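Local coordinates for protein ethylbenzene dehydrogenase alpha-subunit (Aromatoleum aromaticum, PDB 2IVF) that is the alpha-subunit of a molybdenum enzyme of the molybdopterin oxidoreductase family and holds a molybdenum atom, two molybdopterin guanine dinucleotides and an iron/sulfur cluster, at residues 172-175 against 176-180; 577-580 against 581-584; 740-743 against 744-748; 755-758 against 759-763; 817-820 against 821-824. All coordinates share one frame; numbering follows the deposited sequence.

Contact 1 of 5, residues 172-175 against 176-180; sequences DSII and DSFEA
Ile174 and Phe178 run alongside each other from successive turns, and methyl CG2 of Ile174 sits over one face of the Phe178 ring. The CH-pi geometry is clear: Ile174 CG2 is 3.8 Å from the centroid of the Phe178 ring and 15° off its normal. Ile174 sends CG2 anti to its own nitrogen, with CG1 beside that nitrogen (chi1 -67°), which turns the methyl toward the next turn. Four backbone bonds satisfy the carbonyls of 172-175: Asp176 N to Asp172 O (2.8 Å), Ser177 N to Ser173 O (3.1 Å), Phe178 N to Ile174 O (2.9 Å) and Glu179 N to Ile175 O (2.9 Å). The hydroxyl of Ser173 bonds Ile170 O, and that of Ser177 bonds the Gln181 amide, both within the same helix. Acidic side chains find partners across the fold. Arg705 forms salt bridges with OD1 of both Asp172 and Asp176, Arg701 takes OD2 of Asp172, and Glu179 OE2 bonds the Tyr720 hydroxyl. A shared guanidinium would be expected to ease any repulsion between the two aspartates. Ile174 and Ile175 pack on helix 687-704, Ile174 also on strand 602-606. The arrangement is that of an amphipathic alpha-helix with i to i+4 pairing, here helix 163-181 beside a mixed sheet in the molybdopterin oxidoreductase region.

Contact 2 of 5, residues 577-580 against 581-584; sequences YLDE and AKEK
Residues 577-584 run through the last turns of helix 574-583, where backbone bonds lengthen from 2.8 Å for Ala581 N to Tyr577 O to 3.1 Å for Lys584 N to Glu580 O, the latter with an N-H...O angle of 142°. The motif is an i to i+4 Glu-Lys salt bridge at the C-terminal end of an alpha-helix. Glu580 and Lys584 lie alongside each other and point the same way, both extended beyond CG. In Glu580 that carbon stands opposite the backbone nitrogen (chi1 -172°), whereas in Lys584 it lies beside the nitrogen (chi1 -67°); these different starts let the two chains converge at their charged ends. Glu580 also pairs through OE1 with Lys572, and OE2 accepts from Trp820 NE1, so its carboxylate is gripped from several directions and would probably favour the ionised form. On another side of the helix, Lys582 bends at chi2, chi3 and chi4, and its aliphatic part crosses Leu578 at a slant, with Lys582 CD 3.8 Å from Leu578 CG. Leu578 and Lys582 both reach Tyr552 of helix 546-553, while Tyr577 packs edge-to-face with Trp820 and has a cation-pi contact with Lys572. At the salt bridge itself, Lys584 NZ lies 2.7 Å from Glu580 OE2, on the anti lone pair, away from the other carboxylate oxygen.

Contact 3 of 5, residues 740-743 against 744-748; sequences LKEM and VDINR
Glu742 and Ile746 cross at about a right angle, the carboxylate of one passing the side chain of the other: Glu742 OE2 lies 4.0 Å from Ile746 CG1. Glu742 starts with CG opposite the backbone nitrogen and folds at chi2 (61°), which brings its carboxylate back beside the following turn. There its other oxygen faces a second acid, with Glu742 OE1 and Asp745 OD2 4.3 Å apart. A water donates to both, 2.7 Å from Glu742 OE1 and 2.6 Å from Asp745 OD2, and so bridges two like charges that do not touch. Another water joins Asp745 OD1 to Lys741 O, giving that carbonyl a second donor besides Asp745 N at 3.1 Å. Asp745 OD1 is also met by Arg748 NH1 at 3.0 Å, a salt bridge whose hydrogen bond is weak, and Glu742 OE2 is hydrogen-bonded to the hydroxyl of Thr498. These are i to i+3 and i to i+4 pairings along one alpha-helix. Around helix 736-749, Met743 and Ile746 pack on helix 486-493, Leu740 and Met743 touch strand 659-661, and Leu740, Lys741 and Val744 meet Tyr759 of helix 759-765.

Contact 4 of 5, residues 755-758 against 759-763; sequences KDYT and YEKFK
Thr758 OG1 stands between its own backbone nitrogen and carbonyl carbon (chi1 58°), facing the first turn of the helix, while Lys761 runs back extended beyond CG toward Asp756. Thr758 OG1 accepts from Lys761 N at 3.3 Å, a weak bond, and Thr758 O takes Phe762 N at 2.9 Å. Thr758 is thus the N-cap of helix 759-765 and also closes an inverse gamma turn centred on Tyr757. The Tyr757 ring receives Lys761 CB over one face, 4.2 Å from the centroid and 20° off the normal, whereas Phe762 CD1 meets its edge, 3.7 Å from Tyr757 CE2. The Tyr757 hydroxyl bonds Glu765, and Phe753 packs edge-to-face with the same ring. Asp756 OD2 and Lys761 NZ form a long salt bridge at 3.7 Å; two waters span it, each donating to one Asp756 carboxylate oxygen and accepting from Lys761 NZ.

Contact 5 of 5, residues 817-820 against 821-824; sequences DHDW and YLEA
The Tyr821 ring meets His818 CB and the Trp820 carbonyl carbon obliquely, and Phe952 stacks on it. Over one face of the Trp820 indole lies His818 CE1, 3.5 Å above the ring plane, nearer its margin than its centre. At the edge of the His818 imidazole, near its plane, are Trp820 CA and Tyr821 N. His818 CG is anti to the backbone nitrogen (chi1 -176°), which swings the ring over the start of the helix, and ND1 accepts from Trp820 N at 3.2 Å with the donor 15° out of the ring plane. This makes His818 the N-cap of helix 819-824. Its carbonyl takes Leu822 N at 3.0 Å in a nearly straight bond (174°), and Leu822 CD1 reaches back to Asp817 O at 3.4 Å. Polar ends have partners beyond the turn: Asp817 with Tyr949 and Phe342 N, Asp819 with Lys341, and Glu823 with Lys571. Because ND1 accepts while NE2 bonds the carbonyl of Gly947, the pattern is consistent with a neutral imidazole protonated on NE2.

Contacts 1, 3 and 5 are largely buried, whereas contacts 2 and 4 are partly so and carry salt bridges across their segments. Contacts 1 and 3 lie within longer helices and put their acids to arginines, a threonine or waters; contacts 4 and 5 are helix starts, capped by a threonine and a histidine, and contact 2 is a helix end. Two pairs touch. In contacts 3 and 4, centres about 9 Å apart, Arg748 bonds Lys755 O of the connecting loop, and Leu740 packs on Tyr759 of the next helix. Contacts 2 and 5, centres about 15 Å apart, meet through Trp820. Contact 1 touches none, its nearest atoms about 21 Å from contacts 2 and 3.

Contact 1 of 5, residues 172-175 against 176-180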
loop_
_atom_site.group_PDB
_atom_site.type_symbol
_atom_site.label_atom_id
_atom_site.label_comp_id
_atom_site.label_asym_id
_atom_site.label_seq_id
_atom_site.Cartn_x
_atom_site.Cartn_y
_atom_site.Cartn_z
ATOM N N ASP A 172 7.408 33.190 -19.536
ATOM C CA ASP A 172 8.334 34.301 -19.352
ATOM C C ASP A 172 9.586 33.880 -18.591
ATOM O O ASP A 172 10.682 34.351 -18.913
ATOM C CB ASP A 172 7.657 35.446 -18.628
ATOM C CG ASP A 172 6.920 36.378 -19.560
ATOM O OD1 ASP A 172 7.219 36.456 -20.779
ATOM O OD2 ASP A 172 6.018 37.052 -19.048
ATOM N N SER A 173 9.443 33.051 -17.561
ATOM C CA SER A 173 10.633 32.639 -16.796
ATOM C C SER A 173 11.567 31.746 -17.662
ATOM O O SER A 173 12.805 31.845 -17.592
ATOM C CB SER A 173 10.243 31.936 -15.511
ATOM O OG SER A 173 9.832 30.608 -15.802
ATOM N N ILE A 174 10.964 30.894 -18.498
ATOM C CA ILE A 174 11.727 30.082 -19.466
ATOM C C ILE A 174 12.517 30.965 -20.444
ATOM O O ILE A 174 13.720 30.790 -20.670
ATOM C CB ILE A 174 10.788 29.095 -20.226
ATOM C CG1 ILE A 174 10.233 28.039 -19.269
ATOM C CG2 ILE A 174 11.510 28.429 -21.374
ATOM C CD1 ILE A 174 9.133 27.144 -19.906
ATOM N N ILE A 175 11.815 31.921 -21.029
ATOM C CA ILE A 175 12.410 32.900 -21.902
ATOM C C ILE A 175 13.518 33.665 -21.201
ATOM O O ILE A 175 14.615 33.774 -21.729
ATOM C CB ILE A 175 11.357 33.874 -22.412
ATOM C CG1 ILE A 175 10.366 33.127 -23.315
ATOM C CG2 ILE A 175 11.990 34.984 -23.205
ATOM C CD1 ILE A 175 9.168 33.921 -23.727
ATOM N N ASP A 176 13.242 34.179 -20.010
ATOM C CA ASP A 176 14.259 34.970 -19.274
ATOM C C ASP A 176 15.576 34.167 -19.129
ATOM O O ASP A 176 16.670 34.642 -19.383
ATOM C CB ASP A 176 13.733 35.292 -17.870
ATOM C CG ASP A 176 12.654 36.370 -17.860
ATOM O OD1 ASP A 176 12.484 37.092 -18.836
ATOM O OD2 ASP A 176 11.957 36.467 -16.834
ATOM N N SER A 177 15.445 32.907 -18.742
ATOM C CA SER A 177 16.640 32.090 -18.470
ATOM C C SER A 177 17.362 31.679 -19.756
ATOM O O SER A 177 18.598 31.694 -19.836
ATOM C CB SER A 177 16.255 30.891 -17.642
ATOM O OG SER A 177 17.379 30.044 -17.472
ATOM N N PHE A 178 16.588 31.358 -20.790
ATOM C CA PHE A 178 17.167 31.049 -22.100
ATOM C C PHE A 178 17.919 32.242 -22.675
ATOM O O PHE A 178 18.991 32.074 -23.213
ATOM C CB PHE A 178 16.095 30.587 -23.078
ATOM C CG PHE A 178 15.596 29.182 -22.815
ATOM C CD1 PHE A 178 15.817 28.542 -21.583
ATOM C CD2 PHE A 178 14.882 28.519 -23.784
ATOM C CE1 PHE A 178 15.344 27.261 -21.329
ATOM C CE2 PHE A 178 14.414 27.241 -23.570
ATOM C CZ PHE A 178 14.630 26.601 -22.321
ATOM N N GLU A 179 17.354 33.436 -22.552
ATOM C CA GLU A 179 18.046 34.644 -23.004
ATOM C C GLU A 179 19.317 34.901 -22.202
ATOM O O GLU A 179 20.336 35.274 -22.761
ATOM C CB GLU A 179 17.113 35.848 -22.909
ATOM C CG GLU A 179 15.982 35.797 -23.905
ATOM C CD GLU A 179 16.464 35.996 -25.319
ATOM O OE1 GLU A 179 17.188 36.984 -25.536
ATOM O OE2 GLU A 179 16.110 35.167 -26.194
ATOM N N ALA A 180 19.252 34.725 -20.894
ATOM C CA ALA A 180 20.417 34.951 -20.040
ATOM C C ALA A 180 21.572 33.945 -20.252
ATOM O O ALA A 180 22.726 34.326 -20.220
ATOM C CB ALA A 180 19.996 34.958 -18.563
#

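Contact 2 of 5, residues 577-580 against 581-584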
loop_
_atom_site.group_PDB
_atom_site.type_symbol
_atom_site.label_atom_id
_atom_site.label_comp_id
_atom_site.label_asym_id
_atom_site.label_seq_id
_atom_site.Cartn_x
_atom_site.Cartn_y
_atom_site.Cartn_z
ATOM N N TYR A 577 37.457 11.232 -6.881
ATOM C CA TYR A 577 37.177 10.257 -7.916
ATOM C C TYR A 577 36.520 10.907 -9.146
ATOM O O TYR A 577 36.890 10.602 -10.276
ATOM C CB TYR A 577 36.278 9.150 -7.375
ATOM C CG TYR A 577 37.003 8.053 -6.604
ATOM C CD1 TYR A 577 37.712 7.057 -7.273
ATOM C CD2 TYR A 577 36.935 7.986 -5.218
ATOM C CE1 TYR A 577 38.348 6.006 -6.565
ATOM C CE2 TYR A 577 37.570 6.956 -4.497
ATOM C CZ TYR A 577 38.281 5.963 -5.166
ATOM O OH TYR A 577 38.929 4.952 -4.439
ATOM N N LEU A 578 35.570 11.819 -8.926
ATOM C CA LEU A 578 34.956 12.568 -10.041
ATOM C C LEU A 578 35.981 13.314 -10.889
ATOM O O LEU A 578 35.970 13.225 -12.121
ATOM C CB LEU A 578 33.919 13.560 -9.503
ATOM C CG LEU A 578 33.173 14.450 -10.500
ATOM C CD1 LEU A 578 32.421 13.663 -11.531
ATOM C CD2 LEU A 578 32.231 15.330 -9.719
ATOM N N ASP A 579 36.853 14.063 -10.225
ATOM C CA ASP A 579 37.895 14.787 -10.939
ATOM C C ASP A 579 38.757 13.868 -11.776
ATOM O O ASP A 579 39.143 14.229 -12.879
ATOM C CB ASP A 579 38.779 15.573 -9.971
ATOM C CG ASP A 579 38.137 16.874 -9.525
ATOM O OD1 ASP A 579 36.938 17.126 -9.850
ATOM O OD2 ASP A 579 38.840 17.642 -8.833
ATOM N N GLU A 580 39.105 12.707 -11.227
ATOM C CA GLU A 580 39.932 11.734 -11.928
ATOM C C GLU A 580 39.167 11.187 -13.135
ATOM O O GLU A 580 39.701 11.047 -14.229
ATOM C CB GLU A 580 40.302 10.596 -10.981
ATOM C CG GLU A 580 41.306 9.656 -11.595
ATOM C CD GLU A 580 41.443 8.355 -10.846
ATOM O OE1 GLU A 580 41.123 8.301 -9.645
ATOM O OE2 GLU A 580 41.891 7.379 -11.468
ATOM N N ALA A 581 37.902 10.896 -12.913
ATOM C CA ALA A 581 37.035 10.388 -13.958
ATOM C C ALA A 581 36.847 11.377 -15.093
ATOM O O ALA A 581 36.933 10.986 -16.258
ATOM C CB ALA A 581 35.698 9.982 -13.391
ATOM N N LYS A 582 36.628 12.654 -14.792
ATOM C CA LYS A 582 36.535 13.633 -15.903
ATOM C C LYS A 582 37.840 13.946 -16.554
ATOM O O LYS A 582 37.862 14.285 -17.734
ATOM C CB LYS A 582 35.793 14.920 -15.556
ATOM C CG LYS A 582 36.213 15.663 -14.341
ATOM C CD LYS A 582 34.911 16.010 -13.527
ATOM C CE LYS A 582 34.119 17.205 -14.110
ATOM N NZ LYS A 582 34.914 18.443 -14.134
ATOM N N GLU A 583 38.927 13.827 -15.812
ATOM C CA GLU A 583 40.250 14.000 -16.402
ATOM C C GLU A 583 40.459 12.943 -17.468
ATOM O O GLU A 583 41.060 13.219 -18.488
ATOM C CB GLU A 583 41.350 13.910 -15.345
ATOM C CG GLU A 583 42.559 14.715 -15.677
ATOM C CD GLU A 583 42.260 16.210 -15.763
ATOM O OE1 GLU A 583 41.343 16.684 -15.043
ATOM O OE2 GLU A 583 42.937 16.901 -16.554
ATOM N N LYS A 584 39.947 11.741 -17.225
ATOM C CA LYS A 584 40.098 10.605 -18.146
ATOM C C LYS A 584 39.042 10.570 -19.261
ATOM O O LYS A 584 39.083 9.715 -20.132
ATOM C CB LYS A 584 40.141 9.281 -17.355
ATOM C CG LYS A 584 41.405 9.170 -16.498
ATOM C CD LYS A 584 41.454 7.918 -15.622
ATOM C CE LYS A 584 42.802 7.869 -14.915
ATOM N NZ LYS A 584 42.887 6.775 -13.906
#

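Contact 3 of 5, residues 740-743 against 744-748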
loop_
_atom_site.group_PDB
_atom_site.type_symbol
_atom_site.label_atom_id
_atom_site.label_comp_id
_atom_site.label_asym_id
_atom_site.label_seq_id
_atom_site.Cartn_x
_atom_site.Cartn_y
_atom_site.Cartn_z
ATOM N N LEU A 740 -2.680 8.552 -26.776
ATOM C CA LEU A 740 -2.965 7.160 -26.513
ATOM C C LEU A 740 -3.070 6.397 -27.805
ATOM O O LEU A 740 -2.524 5.318 -27.921
ATOM C CB LEU A 740 -4.213 7.004 -25.675
ATOM C CG LEU A 740 -4.522 5.573 -25.209
ATOM C CD1 LEU A 740 -3.323 4.931 -24.506
ATOM C CD2 LEU A 740 -5.740 5.518 -24.298
ATOM N N LYS A 741 -3.811 6.920 -28.761
ATOM C CA LYS A 741 -3.909 6.319 -30.060
ATOM C C LYS A 741 -2.525 6.195 -30.712
ATOM O O LYS A 741 -2.233 5.212 -31.350
ATOM C CB LYS A 741 -4.793 7.157 -30.946
ATOM C CG LYS A 741 -6.247 7.181 -30.481
ATOM C CD LYS A 741 -7.068 8.126 -31.361
ATOM C CE LYS A 741 -8.538 7.804 -31.189
ATOM N NZ LYS A 741 -9.286 8.738 -31.979
ATOM N N GLU A 742 -1.685 7.222 -30.559
ATOM C CA GLU A 742 -0.324 7.143 -31.080
ATOM C C GLU A 742 0.512 6.079 -30.339
ATOM O O GLU A 742 1.293 5.348 -30.974
ATOM C CB GLU A 742 0.368 8.498 -30.982
ATOM C CG GLU A 742 1.767 8.510 -31.529
ATOM C CD GLU A 742 1.861 8.168 -32.977
ATOM O OE1 GLU A 742 0.863 8.302 -33.714
ATOM O OE2 GLU A 742 2.962 7.747 -33.392
ATOM N N MET A 743 0.350 5.995 -29.033
ATOM C CA MET A 743 1.051 4.961 -28.265
ATOM C C MET A 743 0.598 3.583 -28.683
ATOM O O MET A 743 1.391 2.670 -28.694
ATOM C CB MET A 743 0.827 5.113 -26.793
ATOM C CG MET A 743 1.548 6.274 -26.195
ATOM S SD MET A 743 1.343 6.239 -24.444
ATOM C CE MET A 743 2.608 7.448 -24.044
ATOM N N VAL A 744 -0.684 3.431 -29.035
ATOM C CA VAL A 744 -1.156 2.123 -29.496
ATOM C C VAL A 744 -0.464 1.797 -30.820
ATOM O O VAL A 744 -0.007 0.685 -31.022
ATOM C CB VAL A 744 -2.678 2.058 -29.619
ATOM C CG1 VAL A 744 -3.097 0.804 -30.404
ATOM C CG2 VAL A 744 -3.315 2.086 -28.212
ATOM N N ASP A 745 -0.361 2.773 -31.709
ATOM C CA ASP A 745 0.328 2.588 -33.005
ATOM C C ASP A 745 1.802 2.249 -32.820
ATOM O O ASP A 745 2.358 1.445 -33.549
ATOM C CB ASP A 745 0.235 3.843 -33.853
ATOM C CG ASP A 745 -1.048 3.909 -34.677
ATOM O OD1 ASP A 745 -1.895 2.976 -34.577
ATOM O OD2 ASP A 745 -1.162 4.883 -35.443
ATOM N N ILE A 746 2.426 2.909 -31.867
ATOM C CA ILE A 746 3.818 2.639 -31.519
ATOM C C ILE A 746 3.933 1.185 -31.043
ATOM O O ILE A 746 4.753 0.458 -31.556
ATOM C CB ILE A 746 4.346 3.593 -30.425
ATOM C CG1 ILE A 746 4.486 5.028 -30.957
ATOM C CG2 ILE A 746 5.667 3.022 -29.817
ATOM C CD1 ILE A 746 4.640 6.076 -29.840
ATOM N N ASN A 747 3.062 0.745 -30.119
ATOM C CA ASN A 747 3.092 -0.634 -29.643
ATOM C C ASN A 747 2.877 -1.645 -30.762
ATOM O O ASN A 747 3.473 -2.742 -30.763
ATOM C CB ASN A 747 2.049 -0.860 -28.509
ATOM C CG ASN A 747 2.523 -0.360 -27.142
ATOM O OD1 ASN A 747 1.764 -0.382 -26.176
ATOM N ND2 ASN A 747 3.745 0.100 -27.054
ATOM N N ARG A 748 2.030 -1.303 -31.722
ATOM C CA ARG A 748 1.796 -2.196 -32.868
ATOM C C ARG A 748 3.005 -2.289 -33.798
ATOM O O ARG A 748 3.321 -3.339 -34.344
ATOM C CB ARG A 748 0.591 -1.724 -33.683
ATOM C CG ARG A 748 -0.764 -1.859 -32.974
ATOM C CD ARG A 748 -1.786 -0.949 -33.610
ATOM N NE ARG A 748 -2.302 -1.507 -34.837
ATOM C CZ ARG A 748 -2.973 -0.828 -35.762
ATOM N NH1 ARG A 748 -3.182 0.467 -35.641
ATOM N NH2 ARG A 748 -3.402 -1.449 -36.830
HETATM O O HOH W 1 -4.069 3.785 -32.954
HETATM O O HOH W 2 0.527 6.846 -35.955
#

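Contact 4 of 5, residues 755-758 against 759-763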
loop_
_atom_site.group_PDB
_atom_site.type_symbol
_atom_site.label_atom_id
_atom_site.label_comp_id
_atom_site.label_asym_id
_atom_site.label_seq_id
_atom_site.Cartn_x
_atom_site.Cartn_y
_atom_site.Cartn_z
ATOM N N LYS A 755 -0.053 -6.487 -34.580
ATOM C CA LYS A 755 -0.221 -5.479 -35.642
ATOM C C LYS A 755 -1.680 -5.048 -35.865
ATOM O O LYS A 755 -1.936 -3.918 -36.212
ATOM C CB LYS A 755 0.365 -5.975 -36.939
ATOM C CG LYS A 755 -0.474 -7.047 -37.600
ATOM C CD LYS A 755 0.164 -7.592 -38.893
ATOM C CE LYS A 755 -0.766 -8.677 -39.520
ATOM N NZ LYS A 755 -0.145 -9.477 -40.656
ATOM N N ASP A 756 -2.623 -5.953 -35.666
ATOM C CA ASP A 756 -4.066 -5.644 -35.794
ATOM C C ASP A 756 -4.778 -5.255 -34.474
ATOM O O ASP A 756 -5.993 -5.202 -34.399
ATOM C CB ASP A 756 -4.781 -6.845 -36.453
ATOM C CG ASP A 756 -4.759 -8.110 -35.595
ATOM O OD1 ASP A 756 -4.104 -8.143 -34.527
ATOM O OD2 ASP A 756 -5.419 -9.088 -36.008
ATOM N N TYR A 757 -4.015 -5.035 -33.425
ATOM C CA TYR A 757 -4.575 -4.674 -32.134
ATOM C C TYR A 757 -4.713 -3.166 -31.993
ATOM O O TYR A 757 -3.880 -2.485 -31.398
ATOM C CB TYR A 757 -3.754 -5.237 -31.003
ATOM C CG TYR A 757 -4.533 -5.247 -29.720
ATOM C CD1 TYR A 757 -5.471 -6.259 -29.474
ATOM C CD2 TYR A 757 -4.379 -4.227 -28.777
ATOM C CE1 TYR A 757 -6.208 -6.285 -28.293
ATOM C CE2 TYR A 757 -5.118 -4.227 -27.593
ATOM C CZ TYR A 757 -6.039 -5.265 -27.349
ATOM O OH TYR A 757 -6.799 -5.270 -26.186
ATOM N N THR A 758 -5.828 -2.677 -32.499
ATOM C CA THR A 758 -6.122 -1.279 -32.596
ATOM C C THR A 758 -6.617 -0.709 -31.293
ATOM O O THR A 758 -7.020 -1.434 -30.370
ATOM C CB THR A 758 -7.231 -1.080 -33.624
ATOM O OG1 THR A 758 -8.371 -1.840 -33.203
ATOM C CG2 THR A 758 -6.793 -1.562 -35.010
ATOM N N TYR A 759 -6.642 0.609 -31.242
ATOM C CA TYR A 759 -7.211 1.332 -30.111
ATOM C C TYR A 759 -8.669 0.943 -29.823
ATOM O O TYR A 759 -9.079 0.837 -28.665
ATOM C CB TYR A 759 -7.130 2.838 -30.380
ATOM C CG TYR A 759 -7.699 3.665 -29.273
ATOM C CD1 TYR A 759 -7.122 3.643 -28.008
ATOM C CD2 TYR A 759 -8.800 4.484 -29.476
ATOM C CE1 TYR A 759 -7.625 4.424 -26.970
ATOM C CE2 TYR A 759 -9.309 5.282 -28.438
ATOM C CZ TYR A 759 -8.719 5.243 -27.192
ATOM O OH TYR A 759 -9.218 5.996 -26.156
ATOM N N GLU A 760 -9.445 0.750 -30.886
ATOM C CA GLU A 760 -10.806 0.252 -30.749
ATOM C C GLU A 760 -10.828 -1.070 -29.956
ATOM O O GLU A 760 -11.645 -1.251 -29.028
ATOM C CB GLU A 760 -11.414 0.082 -32.123
ATOM C CG GLU A 760 -12.838 -0.451 -32.117
ATOM C CD GLU A 760 -13.882 0.628 -31.862
ATOM O OE1 GLU A 760 -13.506 1.761 -31.445
ATOM O OE2 GLU A 760 -15.084 0.325 -32.109
ATOM N N LYS A 761 -9.919 -1.990 -30.270
ATOM C CA LYS A 761 -9.919 -3.284 -29.564
ATOM C C LYS A 761 -9.480 -3.054 -28.118
ATOM O O LYS A 761 -10.062 -3.594 -27.171
ATOM C CB LYS A 761 -8.985 -4.295 -30.222
ATOM C CG LYS A 761 -9.422 -4.827 -31.578
ATOM C CD LYS A 761 -8.621 -6.102 -31.906
ATOM C CE LYS A 761 -8.723 -6.488 -33.390
ATOM N NZ LYS A 761 -7.886 -7.713 -33.692
ATOM N N PHE A 762 -8.441 -2.246 -27.949
ATOM C CA PHE A 762 -7.924 -1.925 -26.617
ATOM C C PHE A 762 -8.979 -1.295 -25.700
ATOM O O PHE A 762 -9.089 -1.690 -24.534
ATOM C CB PHE A 762 -6.730 -0.977 -26.747
ATOM C CG PHE A 762 -5.930 -0.806 -25.478
ATOM C CD1 PHE A 762 -5.545 -1.901 -24.727
ATOM C CD2 PHE A 762 -5.504 0.434 -25.087
ATOM C CE1 PHE A 762 -4.776 -1.740 -23.588
ATOM C CE2 PHE A 762 -4.755 0.598 -23.970
ATOM C CZ PHE A 762 -4.403 -0.484 -23.215
ATOM N N LYS A 763 -9.723 -0.318 -26.220
ATOM C CA LYS A 763 -10.774 0.353 -25.440
ATOM C C LYS A 763 -11.856 -0.622 -25.015
ATOM O O LYS A 763 -12.400 -0.513 -23.923
ATOM C CB LYS A 763 -11.504 1.405 -26.269
ATOM C CG LYS A 763 -11.077 2.844 -26.146
ATOM C CD LYS A 763 -12.079 3.741 -26.942
ATOM C CE LYS A 763 -12.456 3.143 -28.292
ATOM N NZ LYS A 763 -13.324 4.003 -29.236
HETATM O O HOH W 3 -8.294 -8.785 -36.297
HETATM O O HOH W 4 -5.590 -8.514 -32.239
#

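Contact 5 of 5, residues 817-820 against 821-824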
loop_
_atom_site.group_PDB
_atom_site.type_symbol
_atom_site.label_atom_id
_atom_site.label_comp_id
_atom_site.label_asym_id
_atom_site.label_seq_id
_atom_site.Cartn_x
_atom_site.Cartn_y
_atom_site.Cartn_z
ATOM N N ASP A 817 38.595 -6.289 -12.908
ATOM C CA ASP A 817 40.053 -6.060 -12.770
ATOM C C ASP A 817 40.493 -4.635 -13.111
ATOM O O ASP A 817 41.656 -4.387 -13.367
ATOM C CB ASP A 817 40.843 -7.135 -13.506
ATOM C CG ASP A 817 40.864 -6.949 -15.022
ATOM O OD1 ASP A 817 39.903 -6.362 -15.595
ATOM O OD2 ASP A 817 41.852 -7.381 -15.638
ATOM N N HIS A 818 39.532 -3.722 -13.070
ATOM C CA HIS A 818 39.716 -2.291 -13.236
ATOM C C HIS A 818 40.471 -1.794 -12.009
ATOM O O HIS A 818 40.172 -2.186 -10.885
ATOM C CB HIS A 818 38.306 -1.671 -13.327
ATOM C CG HIS A 818 38.270 -0.204 -13.605
ATOM N ND1 HIS A 818 38.637 0.745 -12.673
ATOM C CD2 HIS A 818 37.851 0.483 -14.696
ATOM C CE1 HIS A 818 38.494 1.953 -13.197
ATOM N NE2 HIS A 818 38.018 1.823 -14.427
ATOM N N ASP A 819 41.432 -0.902 -12.230
ATOM C CA ASP A 819 42.301 -0.362 -11.161
ATOM C C ASP A 819 41.577 0.133 -9.928
ATOM O O ASP A 819 41.999 -0.152 -8.812
ATOM C CB ASP A 819 43.181 0.762 -11.721
ATOM C CG ASP A 819 44.220 0.249 -12.711
ATOM O OD1 ASP A 819 44.545 -0.961 -12.678
ATOM O OD2 ASP A 819 44.738 1.074 -13.500
ATOM N N TRP A 820 40.480 0.853 -10.118
ATOM C CA TRP A 820 39.720 1.368 -8.983
ATOM C C TRP A 820 39.185 0.239 -8.114
ATOM O O TRP A 820 39.196 0.323 -6.878
ATOM C CB TRP A 820 38.546 2.209 -9.452
ATOM C CG TRP A 820 38.907 3.558 -10.015
ATOM C CD1 TRP A 820 40.059 3.945 -10.559
ATOM C CD2 TRP A 820 37.988 4.634 -10.192
ATOM N NE1 TRP A 820 39.961 5.250 -11.008
ATOM C CE2 TRP A 820 38.679 5.682 -10.799
ATOM C CE3 TRP A 820 36.646 4.807 -9.866
ATOM C CZ2 TRP A 820 38.076 6.908 -11.076
ATOM C CZ3 TRP A 820 36.045 6.014 -10.149
ATOM C CH2 TRP A 820 36.755 7.040 -10.753
ATOM N N TYR A 821 38.648 -0.794 -8.751
ATOM C CA TYR A 821 38.140 -1.962 -8.029
ATOM C C TYR A 821 39.205 -2.806 -7.339
ATOM O O TYR A 821 39.054 -3.207 -6.177
ATOM C CB TYR A 821 37.268 -2.832 -8.950
ATOM C CG TYR A 821 35.915 -2.199 -9.163
ATOM C CD1 TYR A 821 35.782 -1.040 -9.924
ATOM C CD2 TYR A 821 34.769 -2.745 -8.582
ATOM C CE1 TYR A 821 34.564 -0.455 -10.106
ATOM C CE2 TYR A 821 33.579 -2.173 -8.758
ATOM C CZ TYR A 821 33.464 -1.036 -9.503
ATOM O OH TYR A 821 32.244 -0.492 -9.649
ATOM N N LEU A 822 40.299 -3.036 -8.046
ATOM C CA LEU A 822 41.456 -3.673 -7.484
ATOM C C LEU A 822 41.899 -2.928 -6.196
ATOM O O LEU A 822 42.029 -3.539 -5.128
ATOM C CB LEU A 822 42.572 -3.679 -8.536
ATOM C CG LEU A 822 42.489 -4.692 -9.688
ATOM C CD1 LEU A 822 43.698 -4.526 -10.669
ATOM C CD2 LEU A 822 42.478 -6.090 -9.099
ATOM N N GLU A 823 42.103 -1.610 -6.293
ATOM C CA GLU A 823 42.604 -0.818 -5.159
ATOM C C GLU A 823 41.587 -0.726 -4.000
ATOM O O GLU A 823 41.988 -0.704 -2.850
ATOM C CB GLU A 823 43.018 0.585 -5.612
ATOM C CG GLU A 823 44.370 0.579 -6.338
ATOM C CD GLU A 823 44.875 1.941 -6.805
ATOM O OE1 GLU A 823 44.224 2.992 -6.532
ATOM O OE2 GLU A 823 45.960 1.940 -7.456
ATOM N N ALA A 824 40.298 -0.641 -4.331
ATOM C CA ALA A 824 39.179 -0.537 -3.363
ATOM C C ALA A 824 38.879 -1.843 -2.659
ATOM O O ALA A 824 38.072 -1.853 -1.726
ATOM C CB ALA A 824 37.887 -0.101 -4.056
#